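PDB 3LSO: putative membrane anchored protein from Corynebacterium diphtheriae, which is of unknown function but is probably held at the membrane, its all-beta, elongated fragment beginning with an N-terminal domain of the DIP2116-like family. Local coordinates for residues Ser28-Trp38 and Tyr170-Ala180; Tyr359-Phe370 and Lys388-Asp399. All coordinates share one frame; numbering follows the deposited sequence.

How the interactions relate
Interaction 1 (28-38 with 170-180) and interaction 2 (359-370 with 388-399) lie toward opposite ends of an elongated, helix-free chain, their centres about 96 Å apart and their nearest atoms about 74 Å. They follow in series: interaction 1 closes before interaction 2 opens, and they share no strand or sheet. Interaction 1 joins distant parts of the N-terminal domain, pairing strand 25-36 with strand 170-177 across 131 residues that lie between its segments. Interaction 2 is local, with 17 residues between its segments, and sets strand 361-366 beside strand 394-398 in a later sheet. Each belongs to its own beta region, and the two do not touch.

Interaction 1: residues Ser28-Trp38 and Tyr170-Ala180; sequences SDVDCSVSAAW and YTANTTCTTNA
Cys32 overlaps Cys176 directly across the strands, the two SG atoms covalently joined at 2.1 Å. Both sulfurs stand anti to their own carbonyl carbons, and the disulfide closes with a chi3 of 109°. It crosses a non-hydrogen-bonded pair, where the CA atoms of Cys32 and Cys176 come within 3.9 Å. On the same face Val34 works with two branches: CG1, anti to the backbone N (chi1 -177°), lies 3.9 Å from Ala172 CB, while CG2 meets the Thr174 side chain. Ala36 CB reaches that same Ala172 methyl at 3.8 Å, extending the apolar row. The other face carries Asp31, Ser33 and Ser35 against Thr177, Thr175 and Asn173; the Asn173 amide oxygen is hydrogen-bonded to Thr164 on strand 150-167. Between the faces, paired backbone bonds link Asp31 with Thr177, Ser33 with Thr175 and Ser35 with Asn173. Near the Ser28 end, Thr178 OG1 lies so close to Asp29 O that the modelled bond is doubtful in length; at the far end Ala37 CB packs 3.8 Å from Tyr170 CD1. Strand 41-54 flanks 28-38 and strand 150-167 flanks 170-177, so the contact is an antiparallel, cross-strand disulfide pairing inside a beta sheet of the DIP2116-like N-terminal domain, a domain placed in the E-set clan, consistent with an immunoglobulin-like sandwich.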
loop_
_atom_site.group_PDB
_atom_site.type_symbol
_atom_site.label_atom_id
_atom_site.label_comp_id
_atom_site.label_asym_id
_atom_site.label_seq_id
_atom_site.Cartn_x
_atom_site.Cartn_y
_atom_site.Cartn_z
ATOM N N SER B 28 -12.813 -9.301 -37.179
ATOM C CA SER B 28 -12.006 -8.582 -38.173
ATOM C C SER B 28 -11.858 -9.327 -39.494
ATOM O O SER B 28 -11.664 -10.535 -39.517
ATOM C CB SER B 28 -10.610 -8.290 -37.616
ATOM O OG SER B 28 -10.001 -9.471 -37.114
ATOM N N ASP B 29 -11.917 -8.569 -40.584
ATOM C CA ASP B 29 -11.832 -9.091 -41.943
ATOM C C ASP B 29 -10.492 -9.731 -42.237
ATOM O O ASP B 29 -9.451 -9.154 -41.951
ATOM C CB ASP B 29 -12.082 -7.960 -42.938
ATOM C CG ASP B 29 -13.485 -7.408 -42.843
ATOM O OD1 ASP B 29 -14.348 -8.094 -42.254
ATOM O OD2 ASP B 29 -13.735 -6.294 -43.364
ATOM N N VAL B 30 -10.536 -10.931 -42.808
ATOM C CA VAL B 30 -9.332 -11.634 -43.264
ATOM C C VAL B 30 -9.378 -11.841 -44.755
ATOM O O VAL B 30 -10.454 -11.880 -45.352
ATOM C CB VAL B 30 -9.118 -13.016 -42.568
ATOM C CG1 VAL B 30 -8.641 -12.829 -41.172
ATOM C CG2 VAL B 30 -10.384 -13.832 -42.552
ATOM N N ASP B 31 -8.200 -11.960 -45.352
ATOM C CA ASP B 31 -8.073 -12.248 -46.774
ATOM C C ASP B 31 -7.196 -13.488 -46.926
ATOM O O ASP B 31 -5.970 -13.418 -46.795
ATOM C CB ASP B 31 -7.470 -11.048 -47.506
ATOM C CG ASP B 31 -7.717 -11.081 -49.011
ATOM O OD1 ASP B 31 -7.778 -12.180 -49.620
ATOM O OD2 ASP B 31 -7.843 -9.977 -49.592
ATOM N N CYS B 32 -7.832 -14.622 -47.193
ATOM C CA CYS B 32 -7.133 -15.904 -47.232
ATOM C C CYS B 32 -6.696 -16.314 -48.636
ATOM O O CYS B 32 -7.484 -16.244 -49.571
ATOM C CB CYS B 32 -8.006 -16.988 -46.594
ATOM S SG CYS B 32 -8.365 -16.653 -44.839
ATOM N N SER B 33 -5.429 -16.698 -48.779
ATOM C CA SER B 33 -4.927 -17.329 -50.000
ATOM C C SER B 33 -4.703 -18.813 -49.778
ATOM O O SER B 33 -4.076 -19.222 -48.793
ATOM C CB SER B 33 -3.600 -16.719 -50.463
ATOM O OG SER B 33 -3.768 -15.390 -50.885
ATOM N N VAL B 34 -5.207 -19.604 -50.714
ATOM C CA VAL B 34 -4.926 -21.029 -50.765
ATOM C C VAL B 34 -3.984 -21.302 -51.919
ATOM O O VAL B 34 -4.142 -20.763 -53.014
ATOM C CB VAL B 34 -6.200 -21.835 -50.994
ATOM C CG1 VAL B 34 -5.886 -23.339 -50.960
ATOM C CG2 VAL B 34 -7.272 -21.445 -49.968
ATOM N N SER B 35 -2.981 -22.124 -51.652
ATOM C CA SER B 35 -2.081 -22.630 -52.681
ATOM C C SER B 35 -2.037 -24.158 -52.565
ATOM O O SER B 35 -1.626 -24.719 -51.546
ATOM C CB SER B 35 -0.690 -22.017 -52.540
ATOM O OG SER B 35 0.131 -22.367 -53.643
ATOM N N ALA B 36 -2.516 -24.825 -53.600
ATOM C CA ALA B 36 -2.554 -26.281 -53.629
ATOM C C ALA B 36 -1.796 -26.816 -54.830
ATOM O O ALA B 36 -1.581 -26.102 -55.822
ATOM C CB ALA B 36 -3.996 -26.776 -53.667
ATOM N N ALA B 37 -1.411 -28.081 -54.729
ATOM C CA ALA B 37 -0.835 -28.816 -55.834
ATOM C C ALA B 37 0.469 -28.187 -56.292
ATOM O O ALA B 37 0.625 -27.829 -57.455
ATOM C CB ALA B 37 -1.822 -28.888 -56.967
ATOM N N TRP B 38 1.402 -28.018 -55.369
ATOM C CA TRP B 38 2.730 -27.566 -55.747
ATOM C C TRP B 38 2.669 -26.209 -56.464
ATOM O O TRP B 38 3.451 -25.932 -57.382
ATOM C CB TRP B 38 3.395 -28.667 -56.594
ATOM C CG TRP B 38 3.374 -29.955 -55.838
ATOM C CD1 TRP B 38 4.179 -30.289 -54.803
ATOM C CD2 TRP B 38 2.454 -31.034 -55.992
ATOM N NE1 TRP B 38 3.851 -31.525 -54.321
ATOM C CE2 TRP B 38 2.789 -32.007 -55.029
ATOM C CE3 TRP B 38 1.382 -31.275 -56.848
ATOM C CZ2 TRP B 38 2.094 -33.202 -54.893
ATOM C CZ3 TRP B 38 0.692 -32.471 -56.722
ATOM C CH2 TRP B 38 1.055 -33.420 -55.749
ATOM N N TYR B 170 -3.788 -34.345 -52.070
ATOM C CA TYR B 170 -3.264 -33.019 -52.373
ATOM C C TYR B 170 -2.892 -32.338 -51.087
ATOM O O TYR B 170 -3.444 -32.667 -50.049
ATOM C CB TYR B 170 -4.298 -32.171 -53.111
ATOM C CG TYR B 170 -4.426 -32.507 -54.567
ATOM C CD1 TYR B 170 -3.518 -32.013 -55.497
ATOM C CD2 TYR B 170 -5.451 -33.329 -55.022
ATOM C CE1 TYR B 170 -3.633 -32.323 -56.857
ATOM C CE2 TYR B 170 -5.580 -33.640 -56.382
ATOM C CZ TYR B 170 -4.663 -33.133 -57.291
ATOM O OH TYR B 170 -4.772 -33.453 -58.623
ATOM N N THR B 171 -1.960 -31.392 -51.158
ATOM C CA THR B 171 -1.608 -30.556 -50.013
ATOM C C THR B 171 -1.951 -29.115 -50.333
ATOM O O THR B 171 -1.534 -28.598 -51.367
ATOM C CB THR B 171 -0.114 -30.663 -49.712
ATOM O OG1 THR B 171 0.160 -31.960 -49.199
ATOM C CG2 THR B 171 0.309 -29.666 -48.680
ATOM N N ALA B 172 -2.708 -28.465 -49.454
ATOM C CA ALA B 172 -3.028 -27.044 -49.643
ATOM C C ALA B 172 -2.578 -26.152 -48.487
ATOM O O ALA B 172 -2.850 -26.452 -47.315
ATOM C CB ALA B 172 -4.508 -26.852 -49.915
ATOM N N ASN B 173 -1.899 -25.055 -48.824
ATOM C CA ASN B 173 -1.436 -24.104 -47.824
ATOM C C ASN B 173 -2.294 -22.861 -47.854
ATOM O O ASN B 173 -2.308 -22.133 -48.832
ATOM C CB ASN B 173 0.032 -23.733 -48.052
ATOM C CG ASN B 173 0.954 -24.940 -48.040
ATOM O OD1 ASN B 173 0.945 -25.753 -47.100
ATOM N ND2 ASN B 173 1.763 -25.068 -49.093
ATOM N N THR B 174 -3.011 -22.614 -46.772
ATOM C CA THR B 174 -3.830 -21.433 -46.692
ATOM C C THR B 174 -3.088 -20.361 -45.919
ATOM O O THR B 174 -2.507 -20.644 -44.872
ATOM C CB THR B 174 -5.149 -21.751 -46.007
ATOM O OG1 THR B 174 -5.726 -22.908 -46.623
ATOM C CG2 THR B 174 -6.123 -20.576 -46.110
ATOM N N THR B 175 -3.091 -19.138 -46.434
ATOM C CA THR B 175 -2.515 -18.010 -45.712
ATOM C C THR B 175 -3.559 -16.913 -45.604
ATOM O O THR B 175 -4.117 -16.505 -46.613
ATOM C CB THR B 175 -1.282 -17.462 -46.423
ATOM O OG1 THR B 175 -0.154 -18.228 -46.030
ATOM C CG2 THR B 175 -1.022 -16.007 -46.035
ATOM N N CYS B 176 -3.807 -16.442 -44.388
ATOM C CA CYS B 176 -4.796 -15.417 -44.138
ATOM C C CYS B 176 -4.163 -14.174 -43.544
ATOM O O CYS B 176 -3.468 -14.259 -42.531
ATOM C CB CYS B 176 -5.863 -15.936 -43.186
ATOM S SG CYS B 176 -6.715 -17.385 -43.782
ATOM N N THR B 177 -4.422 -13.027 -44.169
ATOM C CA THR B 177 -3.922 -11.750 -43.687
ATOM C C THR B 177 -5.075 -10.851 -43.295
ATOM O O THR B 177 -6.138 -10.870 -43.922
ATOM C CB THR B 177 -3.118 -10.986 -44.768
ATOM O OG1 THR B 177 -4.024 -10.405 -45.720
ATOM C CG2 THR B 177 -2.100 -11.889 -45.477
ATOM N N THR B 178 -4.838 -10.030 -42.280
ATOM C CA THR B 178 -5.782 -9.000 -41.868
ATOM C C THR B 178 -5.042 -7.681 -41.649
ATOM O O THR B 178 -3.821 -7.684 -41.467
ATOM C CB THR B 178 -6.556 -9.429 -40.601
ATOM O OG1 THR B 178 -7.716 -8.606 -40.440
ATOM C CG2 THR B 178 -5.686 -9.341 -39.357
ATOM N N ASN B 179 -5.783 -6.567 -41.687
ATOM C CA ASN B 179 -5.242 -5.219 -41.429
ATOM C C ASN B 179 -5.707 -4.616 -40.106
ATOM O O ASN B 179 -5.623 -3.405 -39.914
ATOM C CB ASN B 179 -5.645 -4.244 -42.545
ATOM C CG ASN B 179 -5.110 -4.639 -43.905
ATOM O OD1 ASN B 179 -4.117 -5.366 -44.029
ATOM N ND2 ASN B 179 -5.775 -4.162 -44.943
ATOM N N ALA B 180 -6.211 -5.440 -39.200
ATOM C CA ALA B 180 -6.754 -4.918 -37.956
ATOM C C ALA B 180 -5.679 -4.473 -36.949
ATOM O O ALA B 180 -4.641 -5.132 -36.789
ATOM C CB ALA B 180 -7.699 -5.916 -37.329
#

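Interaction 2: residues Tyr359-Phe370 and Lys388-Asp399; sequences YSSKLATTGSVF and KPNESYRGFHSD
The Phe396 ring takes the Leu363 side chain over one face, with Leu363 CG 4.0 Å from Phe396 CE1, while the Arg394 guanidinium carries Thr366 CG2 on a face, 3.7 Å from Arg394 CZ. Tyr393 has Pro389 CG over one face and Thr365 CG2 at its edge; His397 is met by the edge of Phe370 in an offset edge-to-face pair, centroids 5.8 Å apart and planes at 60°. These groups lie on and beside an antiparallel strand pair, 361-366 with 394-398, interrupted by a classic beta bulge: Ala364 and Thr365 both face Gly395, whose O accepts from both their backbone N atoms. Ala364 N lies nearly along the C=O axis, whereas Thr365 N sits in the carbonyl plane on a lone pair, with an almost straight N-H...O angle of 177°. Leu363 CG, anti to its own N (chi1 -163°), brings the side chain over Phe396, and its CD2 also meets Arg394 CD. Beyond the bulge a type II' turn from Thr366 to Val369 doubles the chain back, and Gly367 packs against the type I turn of 390-393. Strand 335-343 borders 394-398; from it Glu339 binds both Thr365 OG1 and Tyr393 OH. Toward the other end, a water donates to Ser360 O and also lies 2.7 Å from Ser398 OG. Tyr393 O is gripped from opposite faces of its plane, by Gly367 N at 3.0 Å and by Arg394 NH1, which also donates to Glu391 O at 2.6 Å in the guanidinium plane.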
loop_
_atom_site.group_PDB
_atom_site.type_symbol
_atom_site.label_atom_id
_atom_site.label_comp_id
_atom_site.label_asym_id
_atom_site.label_seq_id
_atom_site.Cartn_x
_atom_site.Cartn_y
_atom_site.Cartn_z
ATOM N N TYR B 359 -15.989 28.045 31.046
ATOM C CA TYR B 359 -16.903 28.199 32.164
ATOM C C TYR B 359 -16.100 28.899 33.196
ATOM O O TYR B 359 -14.881 28.693 33.250
ATOM C CB TYR B 359 -17.408 26.835 32.673
ATOM C CG TYR B 359 -16.358 25.783 33.006
ATOM C CD1 TYR B 359 -15.682 25.790 34.218
ATOM C CD2 TYR B 359 -16.078 24.746 32.130
ATOM C CE1 TYR B 359 -14.727 24.812 34.524
ATOM C CE2 TYR B 359 -15.144 23.743 32.445
ATOM C CZ TYR B 359 -14.462 23.783 33.634
ATOM O OH TYR B 359 -13.498 22.810 33.935
ATOM N N SER B 360 -16.755 29.728 34.002
ATOM C CA SER B 360 -16.022 30.527 34.968
ATOM C C SER B 360 -15.309 29.583 35.920
ATOM O O SER B 360 -15.820 28.506 36.274
ATOM C CB SER B 360 -16.911 31.542 35.687
ATOM O OG SER B 360 -18.043 30.907 36.199
ATOM N N SER B 361 -14.085 29.944 36.267
ATOM C CA SER B 361 -13.239 29.022 37.012
ATOM C C SER B 361 -12.203 29.785 37.750
ATOM O O SER B 361 -11.950 30.948 37.435
ATOM C CB SER B 361 -12.575 27.988 36.106
ATOM O OG SER B 361 -11.998 28.628 35.016
ATOM N N LYS B 362 -11.645 29.149 38.759
ATOM C CA LYS B 362 -10.620 29.782 39.533
ATOM C C LYS B 362 -9.308 29.087 39.277
ATOM O O LYS B 362 -9.265 27.877 39.147
ATOM C CB LYS B 362 -11.047 29.882 40.994
ATOM C CG LYS B 362 -11.931 31.174 41.220
ATOM C CD LYS B 362 -12.789 31.146 42.485
ATOM C CE LYS B 362 -13.164 32.561 43.005
ATOM N NZ LYS B 362 -14.062 33.324 42.069
ATOM N N LEU B 363 -8.251 29.856 39.089
ATOM C CA LEU B 363 -6.961 29.257 38.830
ATOM C C LEU B 363 -6.346 28.899 40.145
ATOM O O LEU B 363 -5.704 29.732 40.759
ATOM C CB LEU B 363 -6.025 30.231 38.122
ATOM C CG LEU B 363 -4.789 29.648 37.435
ATOM C CD1 LEU B 363 -4.243 30.722 36.520
ATOM C CD2 LEU B 363 -3.713 29.123 38.394
ATOM N N ALA B 364 -6.496 27.656 40.556
ATOM C CA ALA B 364 -6.046 27.241 41.867
ATOM C C ALA B 364 -4.621 26.711 41.885
ATOM O O ALA B 364 -3.912 26.921 42.853
ATOM C CB ALA B 364 -6.975 26.195 42.402
ATOM N N THR B 365 -4.224 25.984 40.848
ATOM C CA THR B 365 -2.907 25.359 40.834
ATOM C C THR B 365 -1.912 25.962 39.817
ATOM O O THR B 365 -2.224 26.112 38.603
ATOM C CB THR B 365 -3.051 23.902 40.592
ATOM O OG1 THR B 365 -3.740 23.364 41.705
ATOM C CG2 THR B 365 -1.704 23.243 40.531
ATOM N N THR B 366 -0.729 26.312 40.316
ATOM C CA THR B 366 0.314 26.821 39.480
ATOM C C THR B 366 1.481 25.880 39.703
ATOM O O THR B 366 1.903 25.678 40.844
ATOM C CB THR B 366 0.706 28.231 39.921
ATOM O OG1 THR B 366 -0.465 29.070 39.956
ATOM C CG2 THR B 366 1.769 28.800 38.993
ATOM N N GLY B 367 2.010 25.313 38.624
ATOM C CA GLY B 367 3.008 24.274 38.752
ATOM C C GLY B 367 2.332 23.103 39.420
ATOM O O GLY B 367 1.335 22.589 38.934
ATOM N N SER B 368 2.842 22.664 40.550
ATOM C CA SER B 368 2.192 21.548 41.228
ATOM C C SER B 368 1.698 22.008 42.583
ATOM O O SER B 368 1.306 21.200 43.415
ATOM C CB SER B 368 3.178 20.417 41.399
ATOM O OG SER B 368 4.220 20.876 42.197
ATOM N N VAL B 369 1.716 23.319 42.770
ATOM C CA VAL B 369 1.367 23.961 44.007
ATOM C C VAL B 369 -0.047 24.507 43.948
ATOM O O VAL B 369 -0.368 25.301 43.049
ATOM C CB VAL B 369 2.376 25.081 44.292
ATOM C CG1 VAL B 369 1.977 25.938 45.536
ATOM C CG2 VAL B 369 3.768 24.450 44.440
ATOM N N PHE B 370 -0.871 24.068 44.904
ATOM C CA PHE B 370 -2.281 24.441 44.992
ATOM C C PHE B 370 -2.493 25.543 46.036
ATOM O O PHE B 370 -1.918 25.461 47.106
ATOM C CB PHE B 370 -3.058 23.201 45.379
ATOM C CG PHE B 370 -4.515 23.445 45.723
ATOM C CD1 PHE B 370 -5.500 23.466 44.723
ATOM C CD2 PHE B 370 -4.921 23.593 47.050
ATOM C CE1 PHE B 370 -6.830 23.635 45.054
ATOM C CE2 PHE B 370 -6.235 23.769 47.364
ATOM C CZ PHE B 370 -7.198 23.776 46.365
ATOM N N LYS B 388 4.427 14.548 38.306
ATOM C CA LYS B 388 3.869 15.873 38.677
ATOM C C LYS B 388 3.812 16.818 37.491
ATOM O O LYS B 388 4.687 16.776 36.616
ATOM C CB LYS B 388 4.714 16.554 39.775
ATOM C CG LYS B 388 4.816 15.776 41.073
ATOM C CD LYS B 388 6.086 16.104 41.876
ATOM C CE LYS B 388 6.285 15.163 43.109
ATOM N NZ LYS B 388 7.040 13.908 42.810
ATOM N N PRO B 389 2.825 17.727 37.485
ATOM C CA PRO B 389 2.797 18.812 36.490
ATOM C C PRO B 389 4.059 19.658 36.625
ATOM O O PRO B 389 4.645 19.687 37.706
ATOM C CB PRO B 389 1.591 19.656 36.908
ATOM C CG PRO B 389 0.853 18.822 37.962
ATOM C CD PRO B 389 1.871 17.954 38.584
ATOM N N ASN B 390 4.484 20.329 35.555
ATOM C CA ASN B 390 5.648 21.205 35.634
ATOM C C ASN B 390 5.247 22.686 35.693
ATOM O O ASN B 390 4.064 23.009 35.796
ATOM C CB ASN B 390 6.613 20.921 34.480
ATOM C CG ASN B 390 5.961 21.098 33.126
ATOM O OD1 ASN B 390 5.336 22.147 32.844
ATOM N ND2 ASN B 390 6.089 20.080 32.273
ATOM N N GLU B 391 6.234 23.579 35.613
ATOM C CA GLU B 391 6.001 25.022 35.761
ATOM C C GLU B 391 4.968 25.599 34.789
ATOM O O GLU B 391 4.408 26.649 35.042
ATOM C CB GLU B 391 7.325 25.797 35.643
ATOM C CG GLU B 391 8.372 25.425 36.721
ATOM C CD GLU B 391 9.870 25.684 36.295
ATOM O OE1 GLU B 391 10.232 25.558 35.084
ATOM O OE2 GLU B 391 10.698 25.997 37.202
ATOM N N SER B 392 4.716 24.928 33.674
ATOM C CA SER B 392 3.787 25.452 32.688
ATOM C C SER B 392 2.324 25.231 33.071
ATOM O O SER B 392 1.439 25.870 32.538
ATOM C CB SER B 392 4.042 24.792 31.343
ATOM O OG SER B 392 3.737 23.399 31.378
ATOM N N TYR B 393 2.061 24.301 33.974
ATOM C CA TYR B 393 0.701 23.887 34.234
ATOM C C TYR B 393 -0.016 24.936 35.038
ATOM O O TYR B 393 0.574 25.497 35.993
ATOM C CB TYR B 393 0.721 22.607 35.038
ATOM C CG TYR B 393 -0.627 22.079 35.405
ATOM C CD1 TYR B 393 -1.347 21.293 34.505
ATOM C CD2 TYR B 393 -1.172 22.323 36.668
ATOM C CE1 TYR B 393 -2.583 20.768 34.850
ATOM C CE2 TYR B 393 -2.414 21.811 37.019
ATOM C CZ TYR B 393 -3.108 21.030 36.106
ATOM O OH TYR B 393 -4.327 20.507 36.431
ATOM N N ARG B 394 -1.271 25.184 34.664
ATOM C CA ARG B 394 -2.148 26.046 35.407
ATOM C C ARG B 394 -3.460 25.320 35.458
ATOM O O ARG B 394 -4.069 25.086 34.403
ATOM C CB ARG B 394 -2.364 27.365 34.690
ATOM C CG ARG B 394 -1.102 28.197 34.465
ATOM C CD ARG B 394 -0.560 28.744 35.759
ATOM N NE ARG B 394 0.549 29.632 35.504
ATOM C CZ ARG B 394 1.803 29.238 35.308
ATOM N NH1 ARG B 394 2.128 27.938 35.326
ATOM N NH2 ARG B 394 2.733 30.161 35.081
ATOM N N GLY B 395 -3.904 24.973 36.679
ATOM C CA GLY B 395 -5.119 24.183 36.881
ATOM C C GLY B 395 -6.311 24.946 37.436
ATOM O O GLY B 395 -6.209 25.655 38.442
ATOM N N PHE B 396 -7.454 24.743 36.805
ATOM C CA PHE B 396 -8.635 25.566 37.011
ATOM C C PHE B 396 -9.756 24.788 37.638
ATOM O O PHE B 396 -9.959 23.619 37.310
ATOM C CB PHE B 396 -9.112 26.054 35.652
ATOM C CG PHE B 396 -8.156 27.010 34.982
ATOM C CD1 PHE B 396 -8.312 28.399 35.137
ATOM C CD2 PHE B 396 -7.115 26.526 34.174
ATOM C CE1 PHE B 396 -7.437 29.292 34.501
ATOM C CE2 PHE B 396 -6.240 27.400 33.530
ATOM C CZ PHE B 396 -6.399 28.800 33.685
ATOM N N HIS B 397 -10.496 25.422 38.533
ATOM C CA HIS B 397 -11.615 24.774 39.182
ATOM C C HIS B 397 -12.873 25.562 38.891
ATOM O O HIS B 397 -12.873 26.779 38.943
ATOM C CB HIS B 397 -11.412 24.768 40.688
ATOM C CG HIS B 397 -10.368 23.816 41.171
ATOM N ND1 HIS B 397 -9.031 24.000 40.912
ATOM C CD2 HIS B 397 -10.451 22.710 41.948
ATOM C CE1 HIS B 397 -8.337 23.034 41.483
ATOM N NE2 HIS B 397 -9.174 22.243 42.123
ATOM N N SER B 398 -13.964 24.879 38.613
ATOM C CA SER B 398 -15.217 25.565 38.380
ATOM C C SER B 398 -15.583 26.398 39.602
ATOM O O SER B 398 -15.340 25.993 40.744
ATOM C CB SER B 398 -16.299 24.537 38.120
ATOM O OG SER B 398 -17.572 25.152 38.186
ATOM N N ASP B 399 -16.169 27.564 39.386
ATOM C CA ASP B 399 -16.601 28.360 40.529
ATOM C C ASP B 399 -18.068 28.135 40.854
ATOM O O ASP B 399 -18.672 28.901 41.589
ATOM C CB ASP B 399 -16.267 29.844 40.351
ATOM C CG ASP B 399 -16.994 30.487 39.165
ATOM O OD1 ASP B 399 -17.593 29.767 38.316
ATOM O OD2 ASP B 399 -16.959 31.737 39.080
HETATM O O HOH W 1 -18.266 27.184 36.545
#